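Local coordinates for nucleoside kinase (Methanococcus jannaschii, PDB 2C49), which phosphorylates nucleosides, above all inosine, guanosine and cytidine, to their monophosphates, with ATP as the preferred phosphate donor and magnesium or manganese as cofactor, at residues V157-G162 and N181-N186; T9-T14 and E132-A137; D209-T214 and V221-D226. All coordinates share one frame; numbering follows the deposited sequence.

Interaction 1. Residues V157-G162 and N181-N186; sequences VSFDPG and NFLFMN. With ANP (phosphoaminophosphonic acid-adenylate ester), chain F.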
loop_
_atom_site.group_PDB
_atom_site.type_symbol
_atom_site.label_atom_id
_atom_site.label_comp_id
_atom_site.label_asym_id
_atom_site.label_seq_id
_atom_site.Cartn_x
_atom_site.Cartn_y
_atom_site.Cartn_z
ATOM N N VAL A 157 -14.707 12.941 29.014
ATOM C CA VAL A 157 -14.583 12.753 27.588
ATOM C C VAL A 157 -13.294 13.395 27.121
ATOM O O VAL A 157 -13.088 14.572 27.321
ATOM C CB VAL A 157 -15.729 13.441 26.799
ATOM C CG1 VAL A 157 -15.431 13.434 25.310
ATOM C CG2 VAL A 157 -17.070 12.773 27.104
ATOM N N SER A 158 -12.438 12.599 26.501
ATOM C CA SER A 158 -11.256 13.152 25.839
ATOM C C SER A 158 -11.475 12.982 24.354
ATOM O O SER A 158 -12.011 11.951 23.906
ATOM C CB SER A 158 -10.034 12.307 26.299
ATOM O OG SER A 158 -8.941 12.594 25.461
ATOM N N PHE A 159 -11.084 13.970 23.571
ATOM C CA PHE A 159 -11.382 13.983 22.140
ATOM C C PHE A 159 -10.136 14.401 21.353
ATOM O O PHE A 159 -9.529 15.425 21.658
ATOM C CB PHE A 159 -12.491 14.998 21.859
ATOM C CG PHE A 159 -12.883 15.098 20.416
ATOM C CD1 PHE A 159 -12.995 13.958 19.609
ATOM C CD2 PHE A 159 -13.208 16.336 19.873
ATOM C CE1 PHE A 159 -13.401 14.083 18.236
ATOM C CE2 PHE A 159 -13.589 16.467 18.518
ATOM C CZ PHE A 159 -13.698 15.327 17.707
ATOM N N ASP A 160 -9.779 13.595 20.358
ATOM C CA ASP A 160 -8.633 13.834 19.504
ATOM C C ASP A 160 -9.031 13.415 18.081
ATOM O O ASP A 160 -8.827 12.258 17.661
ATOM C CB ASP A 160 -7.462 12.986 20.014
ATOM C CG ASP A 160 -6.211 13.121 19.164
ATOM O OD1 ASP A 160 -6.150 14.010 18.272
ATOM O OD2 ASP A 160 -5.228 12.363 19.354
ATOM N N PRO A 161 -9.655 14.329 17.350
ATOM C CA PRO A 161 -10.147 13.982 16.019
ATOM C C PRO A 161 -9.025 13.524 15.047
ATOM O O PRO A 161 -9.300 12.722 14.168
ATOM C CB PRO A 161 -10.840 15.286 15.547
ATOM C CG PRO A 161 -10.256 16.386 16.416
ATOM C CD PRO A 161 -9.998 15.709 17.732
ATOM N N GLY A 162 -7.815 14.052 15.210
ATOM C CA GLY A 162 -6.633 13.617 14.486
ATOM C C GLY A 162 -6.714 13.783 12.979
ATOM O O GLY A 162 -7.219 14.777 12.464
ATOM N N ASN A 181 -14.226 17.188 27.602
ATOM C CA ASN A 181 -13.483 17.696 28.744
ATOM C C ASN A 181 -12.065 18.006 28.356
ATOM O O ASN A 181 -11.603 19.144 28.581
ATOM C CB ASN A 181 -13.541 16.705 29.930
ATOM C CG ASN A 181 -14.940 16.591 30.499
ATOM O OD1 ASN A 181 -15.406 17.468 31.294
ATOM N ND2 ASN A 181 -15.632 15.520 30.123
ATOM N N PHE A 182 -11.390 17.015 27.757
ATOM C CA PHE A 182 -10.001 17.177 27.274
ATOM C C PHE A 182 -9.970 17.116 25.777
ATOM O O PHE A 182 -10.327 16.114 25.210
ATOM C CB PHE A 182 -9.049 16.079 27.784
ATOM C CG PHE A 182 -8.873 16.038 29.301
ATOM C CD1 PHE A 182 -9.171 17.150 30.102
ATOM C CD2 PHE A 182 -8.388 14.892 29.915
ATOM C CE1 PHE A 182 -9.019 17.100 31.495
ATOM C CE2 PHE A 182 -8.232 14.820 31.331
ATOM C CZ PHE A 182 -8.546 15.919 32.111
ATOM N N LEU A 183 -9.485 18.181 25.138
ATOM C CA LEU A 183 -9.343 18.264 23.700
ATOM C C LEU A 183 -7.843 18.260 23.343
ATOM O O LEU A 183 -7.102 19.150 23.787
ATOM C CB LEU A 183 -9.965 19.621 23.214
ATOM C CG LEU A 183 -10.065 19.863 21.704
ATOM C CD1 LEU A 183 -10.867 18.713 21.044
ATOM C CD2 LEU A 183 -10.728 21.237 21.355
ATOM N N PHE A 184 -7.424 17.277 22.535
ATOM C CA PHE A 184 -6.047 17.137 22.083
ATOM C C PHE A 184 -5.999 17.374 20.566
ATOM O O PHE A 184 -6.789 16.787 19.822
ATOM C CB PHE A 184 -5.535 15.708 22.307
ATOM C CG PHE A 184 -5.350 15.313 23.781
ATOM C CD1 PHE A 184 -6.405 14.779 24.512
ATOM C CD2 PHE A 184 -4.103 15.447 24.391
ATOM C CE1 PHE A 184 -6.226 14.373 25.858
ATOM C CE2 PHE A 184 -3.885 15.036 25.725
ATOM C CZ PHE A 184 -4.969 14.501 26.471
ATOM N N MET A 185 -5.063 18.216 20.131
ATOM C CA MET A 185 -4.777 18.409 18.709
ATOM C C MET A 185 -3.280 18.608 18.480
ATOM O O MET A 185 -2.603 19.183 19.351
ATOM C CB MET A 185 -5.545 19.624 18.202
ATOM C CG MET A 185 -7.041 19.362 18.110
ATOM S SD MET A 185 -8.040 20.709 17.385
ATOM C CE MET A 185 -7.889 21.878 18.612
ATOM N N ASN A 186 -2.874 18.211 17.290
ATOM C CA ASN A 186 -1.592 18.485 16.702
ATOM C C ASN A 186 -1.562 19.972 16.451
ATOM O O ASN A 186 -2.608 20.625 16.447
ATOM C CB ASN A 186 -1.557 17.965 15.276
ATOM C CG ASN A 186 -0.559 16.897 15.071
ATOM O OD1 ASN A 186 0.175 16.540 15.995
ATOM N ND2 ASN A 186 -0.503 16.353 13.861
HETATM P PG ANP F . 2.109 12.426 13.080
HETATM O O1G ANP F . 2.019 10.836 13.004
HETATM O O2G ANP F . 2.737 13.048 11.761
HETATM O O3G ANP F . 0.622 12.977 13.244
HETATM P PB ANP F . 2.814 14.552 14.975
HETATM O O1B ANP F . 3.053 15.581 13.785
HETATM O O2B ANP F . 1.242 14.440 15.265
HETATM N N3B ANP F . 3.143 12.937 14.403
HETATM P PA ANP F . 3.006 15.373 17.641
HETATM O O1A ANP F . 2.552 16.894 17.805
HETATM O O2A ANP F . 1.751 14.411 17.852
HETATM O O3A ANP F . 3.740 14.999 16.251
HETATM O "O5'" ANP F . 4.056 15.043 18.819
HETATM C "C5'" ANP F . 3.423 14.576 19.992
HETATM C "C4'" ANP F . 4.389 14.635 21.150
HETATM O "O4'" ANP F . 5.341 13.556 21.159
HETATM C "C3'" ANP F . 5.147 15.934 21.392
HETATM O "O3'" ANP F . 4.498 16.945 22.118
HETATM C "C2'" ANP F . 6.527 15.507 21.849
HETATM O "O2'" ANP F . 6.494 15.536 23.280
HETATM C "C1'" ANP F . 6.625 14.018 21.569
HETATM N N9 ANP F . 7.580 13.981 20.435
HETATM C C8 ANP F . 7.355 14.297 19.128
HETATM N N7 ANP F . 8.464 14.196 18.330
HETATM C C5 ANP F . 9.442 13.809 19.163
HETATM C C6 ANP F . 10.882 13.495 19.096
HETATM N N6 ANP F . 11.469 13.585 17.877
HETATM N N1 ANP F . 11.547 13.107 20.221
HETATM C C2 ANP F . 10.974 12.998 21.442
HETATM N N3 ANP F . 9.657 13.256 21.643
HETATM C C4 ANP F . 8.868 13.683 20.494
#

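Interaction 2. Residues T9-T14 and E132-A137; sequences TCVGHT and EIVHIA. With ADN (adenosine), chain C.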
loop_
_atom_site.group_PDB
_atom_site.type_symbol
_atom_site.label_atom_id
_atom_site.label_comp_id
_atom_site.label_asym_id
_atom_site.label_seq_id
_atom_site.Cartn_x
_atom_site.Cartn_y
_atom_site.Cartn_z
ATOM N N THR A 9 -11.810 3.959 28.109
ATOM C CA THR A 9 -12.332 3.446 26.839
ATOM C C THR A 9 -11.712 4.264 25.709
ATOM O O THR A 9 -11.673 5.497 25.787
ATOM C CB THR A 9 -13.875 3.633 26.793
ATOM O OG1 THR A 9 -14.480 2.879 27.849
ATOM C CG2 THR A 9 -14.454 2.992 25.523
ATOM N N CYS A 10 -11.225 3.578 24.679
ATOM C CA CYS A 10 -10.684 4.217 23.467
ATOM C C CYS A 10 -11.639 3.850 22.321
ATOM O O CYS A 10 -11.977 2.671 22.112
ATOM C CB CYS A 10 -9.267 3.706 23.175
ATOM S SG CYS A 10 -8.093 4.206 24.464
ATOM N N VAL A 11 -12.125 4.871 21.649
ATOM C CA VAL A 11 -13.075 4.746 20.546
ATOM C C VAL A 11 -12.425 5.282 19.316
ATOM O O VAL A 11 -11.882 6.387 19.354
ATOM C CB VAL A 11 -14.347 5.577 20.797
ATOM C CG1 VAL A 11 -15.369 5.378 19.634
ATOM C CG2 VAL A 11 -14.996 5.181 22.139
ATOM N N GLY A 12 -12.505 4.521 18.207
ATOM C CA GLY A 12 -11.904 4.976 16.946
ATOM C C GLY A 12 -11.213 3.806 16.258
ATOM O O GLY A 12 -11.352 2.623 16.646
ATOM N N HIS A 13 -10.410 4.126 15.267
ATOM C CA HIS A 13 -9.850 3.095 14.398
ATOM C C HIS A 13 -8.843 2.172 15.055
ATOM O O HIS A 13 -7.954 2.618 15.798
ATOM C CB HIS A 13 -9.119 3.746 13.222
ATOM C CG HIS A 13 -9.996 4.601 12.360
ATOM N ND1 HIS A 13 -11.068 4.101 11.646
ATOM C CD2 HIS A 13 -9.929 5.923 12.070
ATOM C CE1 HIS A 13 -11.620 5.086 10.956
ATOM N NE2 HIS A 13 -10.964 6.203 11.227
ATOM N N THR A 14 -8.989 0.897 14.714
ATOM C CA THR A 14 -7.940 -0.089 14.737
ATOM C C THR A 14 -7.519 -0.357 13.284
ATOM O O THR A 14 -8.360 -0.547 12.407
ATOM C CB THR A 14 -8.497 -1.382 15.366
ATOM O OG1 THR A 14 -8.855 -1.072 16.727
ATOM C CG2 THR A 14 -7.348 -2.444 15.516
ATOM N N GLU A 132 -13.818 5.718 33.648
ATOM C CA GLU A 132 -13.548 7.067 34.149
ATOM C C GLU A 132 -13.364 8.030 32.982
ATOM O O GLU A 132 -13.753 9.212 33.047
ATOM C CB GLU A 132 -12.299 7.037 35.051
ATOM C CG GLU A 132 -12.586 6.376 36.403
ATOM C CD GLU A 132 -11.392 6.385 37.354
ATOM O OE1 GLU A 132 -10.399 7.083 37.038
ATOM O OE2 GLU A 132 -11.461 5.678 38.412
ATOM N N ILE A 133 -12.762 7.519 31.904
ATOM C CA ILE A 133 -12.522 8.326 30.716
ATOM C C ILE A 133 -12.902 7.590 29.452
ATOM O O ILE A 133 -12.630 6.386 29.303
ATOM C CB ILE A 133 -11.044 8.751 30.583
ATOM C CG1 ILE A 133 -10.542 9.488 31.852
ATOM C CG2 ILE A 133 -10.856 9.607 29.299
ATOM C CD1 ILE A 133 -9.069 9.938 31.732
ATOM N N VAL A 134 -13.534 8.337 28.547
ATOM C CA VAL A 134 -13.822 7.861 27.213
ATOM C C VAL A 134 -12.992 8.738 26.323
ATOM O O VAL A 134 -13.193 9.943 26.294
ATOM C CB VAL A 134 -15.367 8.018 26.874
ATOM C CG1 VAL A 134 -15.598 7.710 25.355
ATOM C CG2 VAL A 134 -16.217 7.086 27.819
ATOM N N HIS A 135 -12.056 8.131 25.598
ATOM C CA HIS A 135 -11.165 8.840 24.712
ATOM C C HIS A 135 -11.510 8.528 23.277
ATOM O O HIS A 135 -11.465 7.365 22.838
ATOM C CB HIS A 135 -9.722 8.413 24.977
ATOM C CG HIS A 135 -8.726 9.012 24.037
ATOM N ND1 HIS A 135 -8.488 10.364 23.982
ATOM C CD2 HIS A 135 -7.888 8.440 23.138
ATOM C CE1 HIS A 135 -7.535 10.604 23.101
ATOM N NE2 HIS A 135 -7.169 9.457 22.555
ATOM N N ILE A 136 -11.851 9.566 22.531
ATOM C CA ILE A 136 -12.302 9.380 21.173
ATOM C C ILE A 136 -11.107 9.781 20.275
ATOM O O ILE A 136 -10.698 10.950 20.283
ATOM C CB ILE A 136 -13.558 10.266 20.978
ATOM C CG1 ILE A 136 -14.659 9.771 21.940
ATOM C CG2 ILE A 136 -13.999 10.307 19.472
ATOM C CD1 ILE A 136 -15.846 10.721 22.096
ATOM N N ALA A 137 -10.564 8.812 19.538
ATOM C CA ALA A 137 -9.262 8.989 18.844
ATOM C C ALA A 137 -9.416 8.664 17.403
ATOM O O ALA A 137 -9.412 7.479 17.057
ATOM C CB ALA A 137 -8.195 8.087 19.474
HETATM O "O5'" ADN C . -2.038 8.301 15.017
HETATM C "C5'" ADN C . -1.225 7.454 14.206
HETATM C "C4'" ADN C . -2.181 6.450 13.555
HETATM O "O4'" ADN C . -3.223 7.076 12.807
HETATM C "C3'" ADN C . -1.680 5.228 12.754
HETATM O "O3'" ADN C . -1.539 4.011 13.484
HETATM C "C2'" ADN C . -2.637 5.081 11.557
HETATM O "O2'" ADN C . -3.396 3.875 11.550
HETATM C "C1'" ADN C . -3.630 6.230 11.729
HETATM N N9 ADN C . -3.951 7.004 10.553
HETATM C C8 ADN C . -3.121 7.458 9.581
HETATM N N7 ADN C . -3.827 8.195 8.669
HETATM C C5 ADN C . -5.096 8.245 9.083
HETATM C C6 ADN C . -6.400 8.788 8.689
HETATM N N6 ADN C . -6.445 9.523 7.592
HETATM N N1 ADN C . -7.515 8.555 9.425
HETATM C C2 ADN C . -7.501 7.841 10.576
HETATM N N3 ADN C . -6.364 7.308 11.048
HETATM C C4 ADN C . -5.152 7.474 10.298
#

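Interaction 3. Residues D209-T214 and V221-D226; sequences DALIVT and VIYTKD. With ANP (phosphoaminophosphonic acid-adenylate ester), chain F.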
loop_
_atom_site.group_PDB
_atom_site.type_symbol
_atom_site.label_atom_id
_atom_site.label_comp_id
_atom_site.label_asym_id
_atom_site.label_seq_id
_atom_site.Cartn_x
_atom_site.Cartn_y
_atom_site.Cartn_z
ATOM N N ASP A 209 -12.432 21.678 29.525
ATOM C CA ASP A 209 -11.601 21.842 30.729
ATOM C C ASP A 209 -10.125 22.021 30.434
ATOM O O ASP A 209 -9.413 22.747 31.143
ATOM C CB ASP A 209 -11.802 20.661 31.689
ATOM C CG ASP A 209 -13.236 20.560 32.177
ATOM O OD1 ASP A 209 -13.789 21.578 32.596
ATOM O OD2 ASP A 209 -13.911 19.510 32.158
ATOM N N ALA A 210 -9.649 21.361 29.390
ATOM C CA ALA A 210 -8.234 21.461 29.037
ATOM C C ALA A 210 -8.098 21.310 27.546
ATOM O O ALA A 210 -8.723 20.440 26.960
ATOM C CB ALA A 210 -7.397 20.398 29.776
ATOM N N LEU A 211 -7.276 22.171 26.949
ATOM C CA LEU A 211 -7.012 22.099 25.524
ATOM C C LEU A 211 -5.541 21.757 25.462
ATOM O O LEU A 211 -4.717 22.497 25.989
ATOM C CB LEU A 211 -7.276 23.478 24.876
ATOM C CG LEU A 211 -6.697 23.782 23.473
ATOM C CD1 LEU A 211 -7.272 22.832 22.392
ATOM C CD2 LEU A 211 -6.842 25.276 23.025
ATOM N N ILE A 212 -5.195 20.640 24.854
ATOM C CA ILE A 212 -3.772 20.266 24.743
ATOM C C ILE A 212 -3.322 20.364 23.304
ATOM O O ILE A 212 -3.846 19.655 22.449
ATOM C CB ILE A 212 -3.512 18.819 25.296
ATOM C CG1 ILE A 212 -3.986 18.705 26.758
ATOM C CG2 ILE A 212 -1.973 18.454 25.178
ATOM C CD1 ILE A 212 -5.525 18.323 26.961
ATOM N N VAL A 213 -2.380 21.264 23.013
ATOM C CA VAL A 213 -1.891 21.389 21.656
ATOM C C VAL A 213 -0.459 20.895 21.600
ATOM O O VAL A 213 0.415 21.452 22.260
ATOM C CB VAL A 213 -2.040 22.861 21.125
ATOM C CG1 VAL A 213 -1.590 22.977 19.656
ATOM C CG2 VAL A 213 -3.509 23.306 21.259
ATOM N N THR A 214 -0.213 19.817 20.854
ATOM C CA THR A 214 1.167 19.341 20.728
ATOM C C THR A 214 1.852 20.013 19.557
ATOM O O THR A 214 1.195 20.413 18.600
ATOM C CB THR A 214 1.266 17.807 20.590
ATOM O OG1 THR A 214 0.595 17.378 19.389
ATOM C CG2 THR A 214 0.497 17.139 21.706
ATOM N N VAL A 221 1.673 22.327 24.859
ATOM C CA VAL A 221 1.129 23.304 25.790
ATOM C C VAL A 221 -0.272 22.837 26.252
ATOM O O VAL A 221 -1.088 22.359 25.455
ATOM C CB VAL A 221 1.095 24.700 25.128
ATOM C CG1 VAL A 221 0.188 24.677 23.858
ATOM C CG2 VAL A 221 0.651 25.773 26.109
ATOM N N ILE A 222 -0.523 22.945 27.560
ATOM C CA ILE A 222 -1.842 22.669 28.099
ATOM C C ILE A 222 -2.478 23.982 28.521
ATOM O O ILE A 222 -1.956 24.654 29.392
ATOM C CB ILE A 222 -1.782 21.729 29.338
ATOM C CG1 ILE A 222 -1.052 20.415 29.026
ATOM C CG2 ILE A 222 -3.222 21.462 29.891
ATOM C CD1 ILE A 222 -0.335 19.831 30.303
ATOM N N TYR A 223 -3.639 24.300 27.943
ATOM C CA TYR A 223 -4.395 25.494 28.317
ATOM C C TYR A 223 -5.579 25.089 29.166
ATOM O O TYR A 223 -6.314 24.191 28.787
ATOM C CB TYR A 223 -4.935 26.162 27.059
ATOM C CG TYR A 223 -3.897 26.591 26.084
ATOM C CD1 TYR A 223 -3.608 25.833 24.960
ATOM C CD2 TYR A 223 -3.196 27.771 26.282
ATOM C CE1 TYR A 223 -2.631 26.265 24.035
ATOM C CE2 TYR A 223 -2.245 28.211 25.373
ATOM C CZ TYR A 223 -1.953 27.458 24.262
ATOM O OH TYR A 223 -0.982 27.920 23.379
ATOM N N THR A 224 -5.754 25.717 30.327
ATOM C CA THR A 224 -6.998 25.546 31.086
ATOM C C THR A 224 -7.594 26.947 31.239
ATOM O O THR A 224 -6.968 27.950 30.831
ATOM C CB THR A 224 -6.745 24.954 32.487
ATOM O OG1 THR A 224 -6.005 25.910 33.265
ATOM C CG2 THR A 224 -5.808 23.698 32.419
ATOM N N LYS A 225 -8.780 27.015 31.846
ATOM C CA LYS A 225 -9.426 28.300 32.109
ATOM C C LYS A 225 -8.539 29.202 32.971
ATOM O O LYS A 225 -8.568 30.430 32.852
ATOM C CB LYS A 225 -10.804 28.083 32.747
ATOM C CG LYS A 225 -11.956 27.911 31.734
ATOM C CD LYS A 225 -12.228 26.427 31.349
ATOM C CE LYS A 225 -13.666 26.021 31.701
ATOM N NZ LYS A 225 -14.378 25.377 30.571
ATOM N N ASP A 226 -7.695 28.584 33.792
ATOM C CA ASP A 226 -6.853 29.325 34.705
ATOM C C ASP A 226 -5.469 29.662 34.189
ATOM O O ASP A 226 -4.931 30.727 34.506
ATOM C CB ASP A 226 -6.713 28.551 36.014
ATOM C CG ASP A 226 -8.042 28.287 36.673
ATOM O OD1 ASP A 226 -8.869 29.228 36.740
ATOM O OD2 ASP A 226 -8.343 27.166 37.134
HETATM P PG ANP F . 2.109 12.426 13.080
HETATM O O1G ANP F . 2.019 10.836 13.004
HETATM O O2G ANP F . 2.737 13.048 11.761
HETATM O O3G ANP F . 0.622 12.977 13.244
HETATM P PB ANP F . 2.814 14.552 14.975
HETATM O O1B ANP F . 3.053 15.581 13.785
HETATM O O2B ANP F . 1.242 14.440 15.265
HETATM N N3B ANP F . 3.143 12.937 14.403
HETATM P PA ANP F . 3.006 15.373 17.641
HETATM O O1A ANP F . 2.552 16.894 17.805
HETATM O O2A ANP F . 1.751 14.411 17.852
HETATM O O3A ANP F . 3.740 14.999 16.251
HETATM O "O5'" ANP F . 4.056 15.043 18.819
HETATM C "C5'" ANP F . 3.423 14.576 19.992
HETATM C "C4'" ANP F . 4.389 14.635 21.150
HETATM O "O4'" ANP F . 5.341 13.556 21.159
HETATM C "C3'" ANP F . 5.147 15.934 21.392
HETATM O "O3'" ANP F . 4.498 16.945 22.118
HETATM C "C2'" ANP F . 6.527 15.507 21.849
HETATM O "O2'" ANP F . 6.494 15.536 23.280
HETATM C "C1'" ANP F . 6.625 14.018 21.569
HETATM N N9 ANP F . 7.580 13.981 20.435
HETATM C C8 ANP F . 7.355 14.297 19.128
HETATM N N7 ANP F . 8.464 14.196 18.330
HETATM C C5 ANP F . 9.442 13.809 19.163
HETATM C C6 ANP F . 10.882 13.495 19.096
HETATM N N6 ANP F . 11.469 13.585 17.877
HETATM N N1 ANP F . 11.547 13.107 20.221
HETATM C C2 ANP F . 10.974 12.998 21.442
HETATM N N3 ANP F . 9.657 13.256 21.643
HETATM C C4 ANP F . 8.868 13.683 20.494
HETATM O O HOH W 1 -10.061 24.620 32.874
#

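Interaction 1. Residues V157-G162 and N181-N186
Strands 157-160 and 182-185 pair in parallel, Ser158 beside Phe182 and Phe159 beside Leu183, in the central sheet of the ribokinase-like (PfkB) fold. With helix 170-177 between them they form a beta-alpha-beta crossover, and the segment axes run 4.7 Å apart. Val157 O takes two donors, Asn181 N and Phe182 N, while Phe159 is held through both its N and its O, to Phe182 O and Phe184 N.

On the Phe159 face, Leu183 lies alongside the ring and brings CD1 within 3.5 Å of Phe159 CD2, approaching obliquely; Pro161 CD sits 3.6 Å over the centre of the same ring. Helix 170-177 packs on this side. Helix 245-258 closes the other face, where Phe253 meets the Phe184 ring edge-to-face and Arg250, the inferred transition-state stabiliser, makes a salt bridge with Asp160 OD2.

Both strands run toward the active site, and the ATP-binding Asn186 follows directly at the N-cap position of helix 187-197. A chi1 of 166° swings Ser158 OG away from its own backbone N, which lets it bond to His135 ND1 and meet the edge of the Phe184 ring, 3.3 Å from Phe184 CE1.

Interaction 2. Residues T9-T14 and E132-A137
Thr9 and Val11 each offer both backbone N and O to the 132-137 segment, so four hydrogen bonds tie the two strands in parallel. Thr9 N reaches Ile133 O, and Thr9 O receives His135 N at 2.7 Å; two residues on, Val11 N donates to His135 O and Val11 O accepts from Ala137 N at 2.8 Å. The last bond is almost straight, 178° at the hydrogen. Weaker CA-H...O contacts fill in between them, among them Cys10 CA to His135 O at 3.3 Å.

Apolar packing is concentrated on the face bearing Val11, Val134 and Ile136. Val11 CG2 comes within 4.1 Å of Val134 CG1, the two side chains crossing obliquely, and Val11 CB lies beside Ile136 CG1. Helix 141-151 covers this patch with Phe143 and Cys147. Thr9 shares the face, its OG1 hydrogen-bonded to Glu60 OE2. In the ribokinase-like fold such helices flank both sides of the central sheet, and here helices 44-54 and 245-258 pack against the opposite face, that of Cys10 and His135.

On that second face Cys10 SG approaches the His135 ring at its edge, 5.5 Å from the centroid.

Beyond the paired strands the chain turns into the nucleoside pocket. Gly12 CA still lies against Ala137 O, at 3.5 Å. His13, its CG beside the backbone N (chi1 -61°), brings CD2 to 3.4 Å from C2 of the bound adenosine, and its NE2 is hydrogen-bonded to Asp164 OD2.

Interaction 3. Residues D209-T214 and V221-D226
Strands 210-214 and 221-223 run antiparallel, their axes 161° apart, with Leu211-Tyr223 and Val213-Val221 as hydrogen-bonded pairs and Ile212-Ile222 as the non-hydrogen-bonded pair between them. Each hydrogen-bonded pair is closed by two N-H...O bonds. Tyr223 N lies 2.9 Å from Leu211 O, and Val213 N lies 3.0 Å from Val221 O.

The Tyr223 ring organises one face. Leu211 lies alongside it, CD2 at 3.8 Å from Tyr223 CD1, and Val213 CG2 reaches the ring edge at CE1. Val221 CG2 stands 3.6 Å above one ring face, toward the rim. Val221 chi1 of 61° sets CG1 between the backbone N and the carbonyl carbon, from where it lies 3.6 Å from Val213 O and also packs on Val213 CB. Helix 201-205 adds Leu205 to this cluster.

The two strands form a beta hairpin near one end of the central sheet of this PfkB-family kinase, with strand 228-231 outside it, and its connection carries further ATP-binding residues, including Gly216 and Gly219. On the other hairpin face Ile212 and Ile222 lie side by side, CG1 to CG1, and both pack on Phe253 of helix 245-258.

At the exposed end a water donates to Asp209 O and accepts from Lys225 N, bridging the strands where direct pairing has ceased; Thr224 OG1 accepts from Asp226 N in an ST turn and is also hydrogen-bonded to Lys227 N. At the nucleotide end, Thr214 OG1 donates to O1A of the bound ATP analogue at 2.6 Å.

How the interactions relate
From the N terminus, strand 7-11 enters the sheet first, and interaction 2 closes a long loop of 117 residues that includes the strands of the smaller four-stranded sheet. Interaction 1 then closes an 18-residue crossover, and interaction 3 a six-residue hairpin connection. The loops follow in series, neither nesting nor crossing. Within the large sheet, however, they are joined edge to edge: strand 131-137 neighbours 156-160, with Ser158 O bonded to Ile136 N, and strand 182-185 neighbours 210-214, with Leu183 O bonded to Ile212 N. Six adjacent strands are thus linked, extending from near the adenosine (interaction 2) to the ATP analogue touched by interactions 1 and 3.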